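Side-chain contacts in 350aa long hypothetical aspartate-semialdehyde dehydrogenase (PDB 2EP5), which probably catalyses the NADP(H)-linked interconversion of malonyl-CoA and 3-oxopropanoate, as a member of the aspartate-semialdehyde dehydrogenase family: residues A[132-135]-A[136-140]; A[14-17]-A[18-22]; A[188-191]-A[192-196]; A[336-339]-A[340-344]. All coordinates share one frame; numbering follows the deposited sequence.

How the contacts relate
Four local contacts, each made by residues close in sequence, lie on four helices. Contacts 2 and 4 meet directly: M20 CE sits 3.6 Å from T337 CG2. The far end of the helix of contact 4 reaches contact 1, where M344 CE packs 4.0 Å from L132 CD1. The side chains of V16 and I336, in contacts 2 and 4, each stand about 7 Å from that of C151, the predicted acyl-thioester nucleophile. Contact 3, about 45 Å from contact 1 between centres, serves the subunit interface: its M191 packs on M15 in another subunit's copy of contact 2, and the I188 side chain lies about 9 Å from that of H244, the predicted proton acceptor.

Contact 1. Residues A[132-135]-A[136-140]; sequences LKFQ and KERKG
One face of the R138 guanidinium is covered by F134 CB, which stands 3.5 Å above its plane and toward its rim. The phenyl ring itself reaches R138 less closely: its plane is turned 25° from the guanidinium, and NH2 approaches it obliquely, with CG 4.2 Å from that nitrogen. On the ring, one face carries K133 CB. The two side chains run side by side in the same direction because R138 stays extended from CG to NE, which lays its CD and NE alongside F134 CB. NH2 gives a hydrogen bond to the carbonyl oxygen of N222, while NH1 makes a long, weak ion pair with D116.

This is i to i+4 packing on the surface helix 132-140, which precedes strand 144-147, an outer strand of the parallel Rossmann-type sheet, and rests against it. A backbone bond ties the same pair, R138 N to F134 O at 2.9 Å, and the next joins K139 N to Q135 O at 2.8 Å. K139 bends at its second and third torsions and ends in a salt bridge with D114. On another flank a water donates to both K133 O (3.2 Å) and E137 OE1, spanning one turn.

Contact 2. Residues A[14-17]-A[18-22]; sequences GMVG and QKMVK
G14 and Q18 open the first helix of the dinucleotide-binding fold, helix 15-24, which joins strands 5-10 and 30-36 as a beta-alpha-beta unit. G14 occupies the N-cap position, and its carbonyl takes the first i to i+4 bond, from Q18 N at 2.9 Å. The aliphatic part of Q18 closes on the same oxygen, CG coming within 3.0 Å of G14 O, a tight approach. That position follows from a CG set anti to the carbonyl carbon (chi1 -60°), which turns it back along the helix toward the preceding turn.

M20, two residues further on, repeats the pattern. Its CG lies 3.2 Å from V16 O, the oxygen that also accepts from M20 N, and the chain then runs beside V16 so that SD meets CG1 at 3.9 Å. V21 does likewise with G17: CG2 is 3.3 Å from the carbonyl oxygen, which V21 N binds at 2.9 Å.

Around these turns, M20 and V21 pack on L9 of the first strand, Q18 and V21 on Y46, and M15 on M191 of a second subunit. K22, further along, forms a salt bridge with E54. G14 and G17 are the last two glycines of the GSTGMVG sequence, a GxxGxxG arrangement typical of the strand-to-helix turn of Rossmann nucleotide-binding domains.

Contact 3. Residues A[188-191]-A[192-196]; sequences ISFM and AIEGN
F190 holds its ring carbon CG anti to the backbone N, while E194 swings its CG between its own N and carbonyl carbon (chi1 89°) and bends again at chi2. The two torsional choices bring E194 CG over one face of the phenyl ring, 3.6 Å from the centroid and 21° off the normal: a CH-pi contact. E194 CG lies 3.4 Å from F190 CZ, the nearest ring atom, and the carboxylate and ring planes are inclined by only 19°. In the backbone, E194 N binds F190 O at 3.1 Å.

These residues form the short helix 190-193 of the dimerisation domain and its exit. S189 is its N-cap, with OG accepting from A192 N at 3.1 Å, and a type II turn from I193 to N196 leads the chain away, with G195 at positive phi. N196 ND2 reaches back to A192 O, just before the turn, and also binds Q295 of the third subunit. Elsewhere on the helix, I188 CG2 touches I193 CG2 at 3.8 Å.

An alanine at F190 would remove the ring face under E194 CG and is likely to leave that carboxylate arm freer to turn, besides losing the packing on I193 of the second subunit. M191 O accepts from R241 of that subunit, and E194 OE2 makes a long, weak ion pair with it. E194 OE1 approaches its counterpart in the fourth subunit, where the nearness of like charges might raise the pKa of one of them.

Contact 4. Residues A[336-339]-A[340-344]; sequences ITIL and TVEVM
Hydrogen bonds first: T340 meets I336 O twice, through its backbone N at 2.8 Å and through OG1, the hydroxyl being the donor. The bond from T340 OG1 to I336 O is modelled very short, at 2.5 Å, so its exact length is doubtful, but the direction is set by chi1 of -62°, which places OG1 anti to the carbonyl carbon and back over the preceding turn. OG1 also engages N148 ND2, and T337 OG1 meets N148 OD1. Regular i to i+4 bonds follow, with E342 N to I338 O at 3.0 Å.

Contacts between carbon and oxygen are close around E342. Its CG crowds I338 O at 2.9 Å, and the extended chain beyond brings OE1 3.4 Å from L339 CD2, the two side chains crossing at about a right angle, while OE2 passes I338 CG2 at 3.9 Å. OE2 is hydrogen-bonded to T279 OG1. A leucine in place of E342, a buried residue, would probably leave the T279 hydroxyl without its carboxylate partner.

Apolar contact is looser, L339 CD2 standing 4.3 Å from V343 CG2.

Helix 334-347 is buried along this whole span: T337 and V341 lie on V105 of strand 103-106, I338 on M23 and L24 of helix 15-24, and L339 and T340 on P122 of helix 122-125.

Contact 1. Residues A[132-135]-A[136-140]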
loop_
_atom_site.group_PDB
_atom_site.type_symbol
_atom_site.label_atom_id
_atom_site.label_comp_id
_atom_site.label_asym_id
_atom_site.label_seq_id
_atom_site.Cartn_x
_atom_site.Cartn_y
_atom_site.Cartn_z
ATOM N N LEU A 132 -15.350 -42.859 -5.586
ATOM C CA LEU A 132 -15.332 -43.375 -4.226
ATOM C C LEU A 132 -15.810 -44.818 -4.127
ATOM O O LEU A 132 -15.478 -45.520 -3.176
ATOM C CB LEU A 132 -16.179 -42.481 -3.312
ATOM C CG LEU A 132 -15.607 -41.086 -3.043
ATOM C CD1 LEU A 132 -16.543 -40.298 -2.121
ATOM C CD2 LEU A 132 -14.225 -41.219 -2.425
ATOM N N LYS A 133 -16.580 -45.259 -5.116
ATOM C CA LYS A 133 -17.114 -46.620 -5.130
ATOM C C LYS A 133 -16.057 -47.709 -5.288
ATOM O O LYS A 133 -16.308 -48.861 -4.964
ATOM C CB LYS A 133 -18.138 -46.773 -6.258
ATOM C CG LYS A 133 -19.448 -46.030 -6.029
ATOM C CD LYS A 133 -20.363 -46.119 -7.249
ATOM C CE LYS A 133 -20.648 -47.569 -7.640
ATOM N NZ LYS A 133 -21.566 -47.682 -8.815
ATOM N N PHE A 134 -14.872 -47.340 -5.761
ATOM C CA PHE A 134 -13.814 -48.315 -5.995
ATOM C C PHE A 134 -12.503 -47.960 -5.315
ATOM O O PHE A 134 -11.521 -48.704 -5.410
ATOM C CB PHE A 134 -13.588 -48.434 -7.503
ATOM C CG PHE A 134 -14.863 -48.546 -8.292
ATOM C CD1 PHE A 134 -15.498 -49.778 -8.447
ATOM C CD2 PHE A 134 -15.453 -47.411 -8.848
ATOM C CE1 PHE A 134 -16.701 -49.880 -9.143
ATOM C CE2 PHE A 134 -16.661 -47.501 -9.547
ATOM C CZ PHE A 134 -17.285 -48.743 -9.693
ATOM N N GLN A 135 -12.487 -46.827 -4.626
ATOM C CA GLN A 135 -11.281 -46.363 -3.954
ATOM C C GLN A 135 -10.730 -47.337 -2.912
ATOM O O GLN A 135 -9.557 -47.700 -2.960
ATOM C CB GLN A 135 -11.538 -44.994 -3.313
ATOM C CG GLN A 135 -10.350 -44.430 -2.557
ATOM C CD GLN A 135 -10.583 -43.006 -2.084
ATOM O OE1 GLN A 135 -10.614 -42.073 -2.884
ATOM N NE2 GLN A 135 -10.752 -42.834 -0.778
ATOM N N LYS A 136 -11.567 -47.758 -1.971
ATOM C CA LYS A 136 -11.118 -48.677 -0.932
ATOM C C LYS A 136 -10.421 -49.901 -1.515
ATOM O O LYS A 136 -9.329 -50.269 -1.081
ATOM C CB LYS A 136 -12.298 -49.116 -0.058
ATOM C CG LYS A 136 -12.813 -48.033 0.883
ATOM C CD LYS A 136 -13.888 -48.585 1.807
ATOM C CE LYS A 136 -14.464 -47.501 2.690
ATOM N NZ LYS A 136 -15.526 -48.022 3.592
ATOM N N GLU A 137 -11.050 -50.519 -2.506
ATOM C CA GLU A 137 -10.492 -51.703 -3.151
ATOM C C GLU A 137 -9.227 -51.380 -3.947
ATOM O O GLU A 137 -8.282 -52.165 -3.956
ATOM C CB GLU A 137 -11.539 -52.325 -4.074
ATOM C CG GLU A 137 -11.076 -53.554 -4.823
ATOM C CD GLU A 137 -12.068 -53.979 -5.895
ATOM O OE1 GLU A 137 -13.266 -54.126 -5.573
ATOM O OE2 GLU A 137 -11.651 -54.165 -7.062
ATOM N N ARG A 138 -9.211 -50.223 -4.612
ATOM C CA ARG A 138 -8.055 -49.823 -5.408
ATOM C C ARG A 138 -6.822 -49.446 -4.595
ATOM O O ARG A 138 -5.713 -49.843 -4.943
ATOM C CB ARG A 138 -8.414 -48.657 -6.329
ATOM C CG ARG A 138 -9.263 -49.048 -7.515
ATOM C CD ARG A 138 -9.797 -47.827 -8.236
ATOM N NE ARG A 138 -10.623 -48.203 -9.376
ATOM C CZ ARG A 138 -11.228 -47.343 -10.190
ATOM N NH1 ARG A 138 -11.105 -46.029 -9.999
ATOM N NH2 ARG A 138 -11.959 -47.797 -11.195
ATOM N N LYS A 139 -7.003 -48.678 -3.522
ATOM C CA LYS A 139 -5.869 -48.261 -2.693
ATOM C C LYS A 139 -5.663 -49.214 -1.525
ATOM O O LYS A 139 -4.612 -49.208 -0.886
ATOM C CB LYS A 139 -6.087 -46.848 -2.134
ATOM C CG LYS A 139 -6.418 -45.788 -3.166
ATOM C CD LYS A 139 -5.272 -45.539 -4.136
ATOM C CE LYS A 139 -4.117 -44.824 -3.466
ATOM N NZ LYS A 139 -3.066 -44.449 -4.451
ATOM N N GLY A 140 -6.674 -50.030 -1.251
ATOM C CA GLY A 140 -6.580 -50.951 -0.136
ATOM C C GLY A 140 -6.742 -50.182 1.162
ATOM O O GLY A 140 -6.100 -50.495 2.163
HETATM O O HOH W 1 -15.694 -51.957 -5.091
#

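Contact 2. Residues A[14-17]-A[18-22]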
loop_
_atom_site.group_PDB
_atom_site.type_symbol
_atom_site.label_atom_id
_atom_site.label_comp_id
_atom_site.label_asym_id
_atom_site.label_seq_id
_atom_site.Cartn_x
_atom_site.Cartn_y
_atom_site.Cartn_z
ATOM N N GLY A 14 -4.728 -21.732 10.618
ATOM C CA GLY A 14 -4.377 -20.856 9.513
ATOM C C GLY A 14 -5.536 -20.017 9.006
ATOM O O GLY A 14 -6.620 -20.030 9.591
ATOM N N MET A 15 -5.315 -19.289 7.912
ATOM C CA MET A 15 -6.363 -18.450 7.340
ATOM C C MET A 15 -7.547 -19.267 6.842
ATOM O O MET A 15 -8.691 -18.965 7.175
ATOM C CB MET A 15 -5.821 -17.599 6.189
ATOM C CG MET A 15 -5.027 -16.386 6.635
ATOM S SD MET A 15 -4.618 -15.272 5.262
ATOM C CE MET A 15 -6.135 -14.325 5.144
ATOM N N VAL A 16 -7.279 -20.292 6.036
ATOM C CA VAL A 16 -8.358 -21.132 5.518
ATOM C C VAL A 16 -9.077 -21.812 6.678
ATOM O O VAL A 16 -10.300 -21.961 6.668
ATOM C CB VAL A 16 -7.828 -22.198 4.536
ATOM C CG1 VAL A 16 -8.910 -23.239 4.257
ATOM C CG2 VAL A 16 -7.391 -21.522 3.237
ATOM N N GLY A 17 -8.307 -22.200 7.688
ATOM C CA GLY A 17 -8.890 -22.838 8.854
ATOM C C GLY A 17 -9.858 -21.926 9.585
ATOM O O GLY A 17 -10.961 -22.341 9.941
ATOM N N GLN A 18 -9.457 -20.676 9.811
ATOM C CA GLN A 18 -10.320 -19.737 10.516
ATOM C C GLN A 18 -11.578 -19.456 9.709
ATOM O O GLN A 18 -12.657 -19.320 10.274
ATOM C CB GLN A 18 -9.559 -18.443 10.833
ATOM C CG GLN A 18 -8.326 -18.682 11.715
ATOM C CD GLN A 18 -7.669 -17.395 12.184
ATOM O OE1 GLN A 18 -6.491 -17.384 12.562
ATOM N NE2 GLN A 18 -8.428 -16.305 12.174
ATOM N N LYS A 19 -11.450 -19.378 8.387
ATOM C CA LYS A 19 -12.617 -19.158 7.531
ATOM C C LYS A 19 -13.612 -20.304 7.739
ATOM O O LYS A 19 -14.808 -20.085 7.915
ATOM C CB LYS A 19 -12.215 -19.131 6.053
ATOM C CG LYS A 19 -12.016 -17.746 5.479
ATOM C CD LYS A 19 -13.332 -16.988 5.343
ATOM C CE LYS A 19 -13.061 -15.516 5.066
ATOM N NZ LYS A 19 -14.309 -14.720 4.924
ATOM N N MET A 20 -13.104 -21.531 7.708
ATOM C CA MET A 20 -13.952 -22.700 7.878
ATOM C C MET A 20 -14.597 -22.725 9.260
ATOM O O MET A 20 -15.784 -23.014 9.393
ATOM C CB MET A 20 -13.136 -23.975 7.636
ATOM C CG MET A 20 -12.651 -24.098 6.205
ATOM S SD MET A 20 -11.635 -25.539 5.900
ATOM C CE MET A 20 -12.884 -26.792 5.655
ATOM N N VAL A 21 -13.812 -22.425 10.286
ATOM C CA VAL A 21 -14.339 -22.399 11.640
ATOM C C VAL A 21 -15.506 -21.419 11.689
ATOM O O VAL A 21 -16.546 -21.716 12.276
ATOM C CB VAL A 21 -13.262 -21.967 12.657
ATOM C CG1 VAL A 21 -13.909 -21.587 13.988
ATOM C CG2 VAL A 21 -12.284 -23.107 12.886
ATOM N N LYS A 22 -15.342 -20.261 11.053
ATOM C CA LYS A 22 -16.398 -19.249 11.051
ATOM C C LYS A 22 -17.638 -19.703 10.294
ATOM O O LYS A 22 -18.761 -19.468 10.736
ATOM C CB LYS A 22 -15.891 -17.930 10.456
ATOM C CG LYS A 22 -16.847 -16.768 10.676
ATOM C CD LYS A 22 -16.321 -15.449 10.119
ATOM C CE LYS A 22 -16.313 -15.435 8.590
ATOM N NZ LYS A 22 -15.772 -14.152 8.041
#

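Contact 3. Residues A[188-191]-A[192-196]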
loop_
_atom_site.group_PDB
_atom_site.type_symbol
_atom_site.label_atom_id
_atom_site.label_comp_id
_atom_site.label_asym_id
_atom_site.label_seq_id
_atom_site.Cartn_x
_atom_site.Cartn_y
_atom_site.Cartn_z
ATOM N N ILE A 188 3.983 -13.565 3.085
ATOM C CA ILE A 188 4.694 -12.504 2.370
ATOM C C ILE A 188 4.901 -11.228 3.180
ATOM O O ILE A 188 3.963 -10.698 3.767
ATOM C CB ILE A 188 3.945 -12.170 1.077
ATOM C CG1 ILE A 188 3.735 -13.465 0.285
ATOM C CG2 ILE A 188 4.721 -11.154 0.258
ATOM C CD1 ILE A 188 2.505 -13.455 -0.566
ATOM N N SER A 189 6.135 -10.735 3.195
ATOM C CA SER A 189 6.452 -9.525 3.948
ATOM C C SER A 189 5.990 -8.260 3.233
ATOM O O SER A 189 5.835 -8.232 2.016
ATOM C CB SER A 189 7.958 -9.423 4.205
ATOM O OG SER A 189 8.614 -8.822 3.101
ATOM N N PHE A 190 5.769 -7.213 4.011
ATOM C CA PHE A 190 5.341 -5.928 3.481
ATOM C C PHE A 190 6.379 -5.345 2.518
ATOM O O PHE A 190 6.037 -4.810 1.465
ATOM C CB PHE A 190 5.129 -4.948 4.634
ATOM C CG PHE A 190 4.807 -3.561 4.189
ATOM C CD1 PHE A 190 3.521 -3.225 3.794
ATOM C CD2 PHE A 190 5.788 -2.586 4.169
ATOM C CE1 PHE A 190 3.211 -1.930 3.388
ATOM C CE2 PHE A 190 5.487 -1.291 3.763
ATOM C CZ PHE A 190 4.194 -0.963 3.374
ATOM N N MET A 191 7.641 -5.431 2.915
ATOM C CA MET A 191 8.753 -4.920 2.127
ATOM C C MET A 191 8.876 -5.591 0.759
ATOM O O MET A 191 9.246 -4.951 -0.223
ATOM C CB MET A 191 10.061 -5.114 2.896
ATOM C CG MET A 191 10.191 -4.277 4.166
ATOM S SD MET A 191 10.261 -2.508 3.814
ATOM C CE MET A 191 11.863 -2.392 3.036
ATOM N N ALA A 192 8.549 -6.878 0.699
ATOM C CA ALA A 192 8.669 -7.639 -0.535
ATOM C C ALA A 192 7.600 -7.403 -1.587
ATOM O O ALA A 192 7.886 -7.475 -2.783
ATOM C CB ALA A 192 8.735 -9.134 -0.215
ATOM N N ILE A 193 6.376 -7.107 -1.160
ATOM C CA ILE A 193 5.300 -6.948 -2.127
ATOM C C ILE A 193 4.636 -5.577 -2.296
ATOM O O ILE A 193 4.173 -5.253 -3.387
ATOM C CB ILE A 193 4.188 -8.003 -1.850
ATOM C CG1 ILE A 193 3.171 -8.013 -2.986
ATOM C CG2 ILE A 193 3.482 -7.686 -0.544
ATOM C CD1 ILE A 193 3.751 -8.436 -4.330
ATOM N N GLU A 194 4.585 -4.768 -1.247
ATOM C CA GLU A 194 3.919 -3.476 -1.366
ATOM C C GLU A 194 4.473 -2.593 -2.490
ATOM O O GLU A 194 5.690 -2.426 -2.647
ATOM C CB GLU A 194 3.926 -2.737 -0.013
ATOM C CG GLU A 194 5.116 -1.854 0.275
ATOM C CD GLU A 194 4.984 -0.492 -0.367
ATOM O OE1 GLU A 194 3.831 -0.027 -0.518
ATOM O OE2 GLU A 194 6.028 0.115 -0.708
ATOM N N GLY A 195 3.549 -2.048 -3.275
ATOM C CA GLY A 195 3.911 -1.210 -4.398
ATOM C C GLY A 195 4.757 -2.001 -5.376
ATOM O O GLY A 195 5.531 -1.433 -6.136
ATOM N N ASN A 196 4.596 -3.322 -5.376
ATOM C CA ASN A 196 5.403 -4.162 -6.248
ATOM C C ASN A 196 4.644 -5.337 -6.872
ATOM O O ASN A 196 3.449 -5.528 -6.651
ATOM C CB ASN A 196 6.612 -4.668 -5.454
ATOM C CG ASN A 196 7.614 -5.410 -6.317
ATOM O OD1 ASN A 196 7.983 -4.946 -7.396
ATOM N ND2 ASN A 196 8.070 -6.566 -5.839
#

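Contact 4. Residues A[336-339]-A[340-344]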
loop_
_atom_site.group_PDB
_atom_site.type_symbol
_atom_site.label_atom_id
_atom_site.label_comp_id
_atom_site.label_asym_id
_atom_site.label_seq_id
_atom_site.Cartn_x
_atom_site.Cartn_y
_atom_site.Cartn_z
ATOM N N ILE A 336 -15.486 -24.437 -0.662
ATOM C CA ILE A 336 -15.658 -25.612 -1.520
ATOM C C ILE A 336 -15.504 -26.927 -0.767
ATOM O O ILE A 336 -16.097 -27.926 -1.150
ATOM C CB ILE A 336 -14.697 -25.620 -2.737
ATOM C CG1 ILE A 336 -13.271 -25.346 -2.291
ATOM C CG2 ILE A 336 -15.164 -24.626 -3.761
ATOM C CD1 ILE A 336 -12.269 -25.607 -3.368
ATOM N N THR A 337 -14.713 -26.927 0.298
ATOM C CA THR A 337 -14.532 -28.135 1.090
ATOM C C THR A 337 -15.848 -28.435 1.805
ATOM O O THR A 337 -16.332 -29.566 1.809
ATOM C CB THR A 337 -13.432 -27.954 2.145
ATOM O OG1 THR A 337 -12.180 -27.742 1.492
ATOM C CG2 THR A 337 -13.333 -29.193 3.037
ATOM N N ILE A 338 -16.422 -27.402 2.405
ATOM C CA ILE A 338 -17.676 -27.538 3.129
ATOM C C ILE A 338 -18.792 -27.883 2.145
ATOM O O ILE A 338 -19.666 -28.703 2.443
ATOM C CB ILE A 338 -17.992 -26.219 3.896
ATOM C CG1 ILE A 338 -16.984 -26.043 5.039
ATOM C CG2 ILE A 338 -19.420 -26.230 4.425
ATOM C CD1 ILE A 338 -17.035 -24.678 5.713
ATOM N N LEU A 339 -18.752 -27.267 0.968
ATOM C CA LEU A 339 -19.766 -27.517 -0.053
ATOM C C LEU A 339 -19.621 -28.951 -0.559
ATOM O O LEU A 339 -20.606 -29.604 -0.919
ATOM C CB LEU A 339 -19.605 -26.546 -1.233
ATOM C CG LEU A 339 -20.874 -26.037 -1.930
ATOM C CD1 LEU A 339 -20.589 -25.861 -3.409
ATOM C CD2 LEU A 339 -22.033 -26.988 -1.748
ATOM N N THR A 340 -18.385 -29.440 -0.591
ATOM C CA THR A 340 -18.132 -30.797 -1.050
ATOM C C THR A 340 -18.774 -31.775 -0.084
ATOM O O THR A 340 -19.375 -32.761 -0.506
ATOM C CB THR A 340 -16.618 -31.082 -1.168
ATOM O OG1 THR A 340 -16.047 -30.206 -2.150
ATOM C CG2 THR A 340 -16.375 -32.530 -1.597
ATOM N N VAL A 341 -18.659 -31.498 1.215
ATOM C CA VAL A 341 -19.266 -32.371 2.219
ATOM C C VAL A 341 -20.792 -32.347 2.068
ATOM O O VAL A 341 -21.444 -33.394 2.126
ATOM C CB VAL A 341 -18.909 -31.948 3.676
ATOM C CG1 VAL A 341 -19.564 -32.907 4.660
ATOM C CG2 VAL A 341 -17.401 -31.955 3.879
ATOM N N GLU A 342 -21.360 -31.162 1.861
ATOM C CA GLU A 342 -22.812 -31.063 1.703
ATOM C C GLU A 342 -23.278 -31.943 0.536
ATOM O O GLU A 342 -24.258 -32.681 0.652
ATOM C CB GLU A 342 -23.235 -29.608 1.466
ATOM C CG GLU A 342 -22.602 -28.623 2.440
ATOM C CD GLU A 342 -23.159 -27.210 2.324
ATOM O OE1 GLU A 342 -23.621 -26.823 1.232
ATOM O OE2 GLU A 342 -23.120 -26.476 3.330
ATOM N N VAL A 343 -22.567 -31.867 -0.583
ATOM C CA VAL A 343 -22.911 -32.665 -1.754
ATOM C C VAL A 343 -22.858 -34.165 -1.435
ATOM O O VAL A 343 -23.758 -34.917 -1.809
ATOM C CB VAL A 343 -21.945 -32.378 -2.931
ATOM C CG1 VAL A 343 -22.182 -33.382 -4.049
ATOM C CG2 VAL A 343 -22.138 -30.950 -3.439
ATOM N N MET A 344 -21.796 -34.584 -0.753
ATOM C CA MET A 344 -21.612 -35.982 -0.388
ATOM C C MET A 344 -22.790 -36.489 0.441
ATOM O O MET A 344 -23.264 -37.605 0.237
ATOM C CB MET A 344 -20.302 -36.157 0.391
ATOM C CG MET A 344 -19.038 -36.006 -0.449
ATOM S SD MET A 344 -17.522 -35.996 0.539
ATOM C CE MET A 344 -17.248 -37.743 0.811
#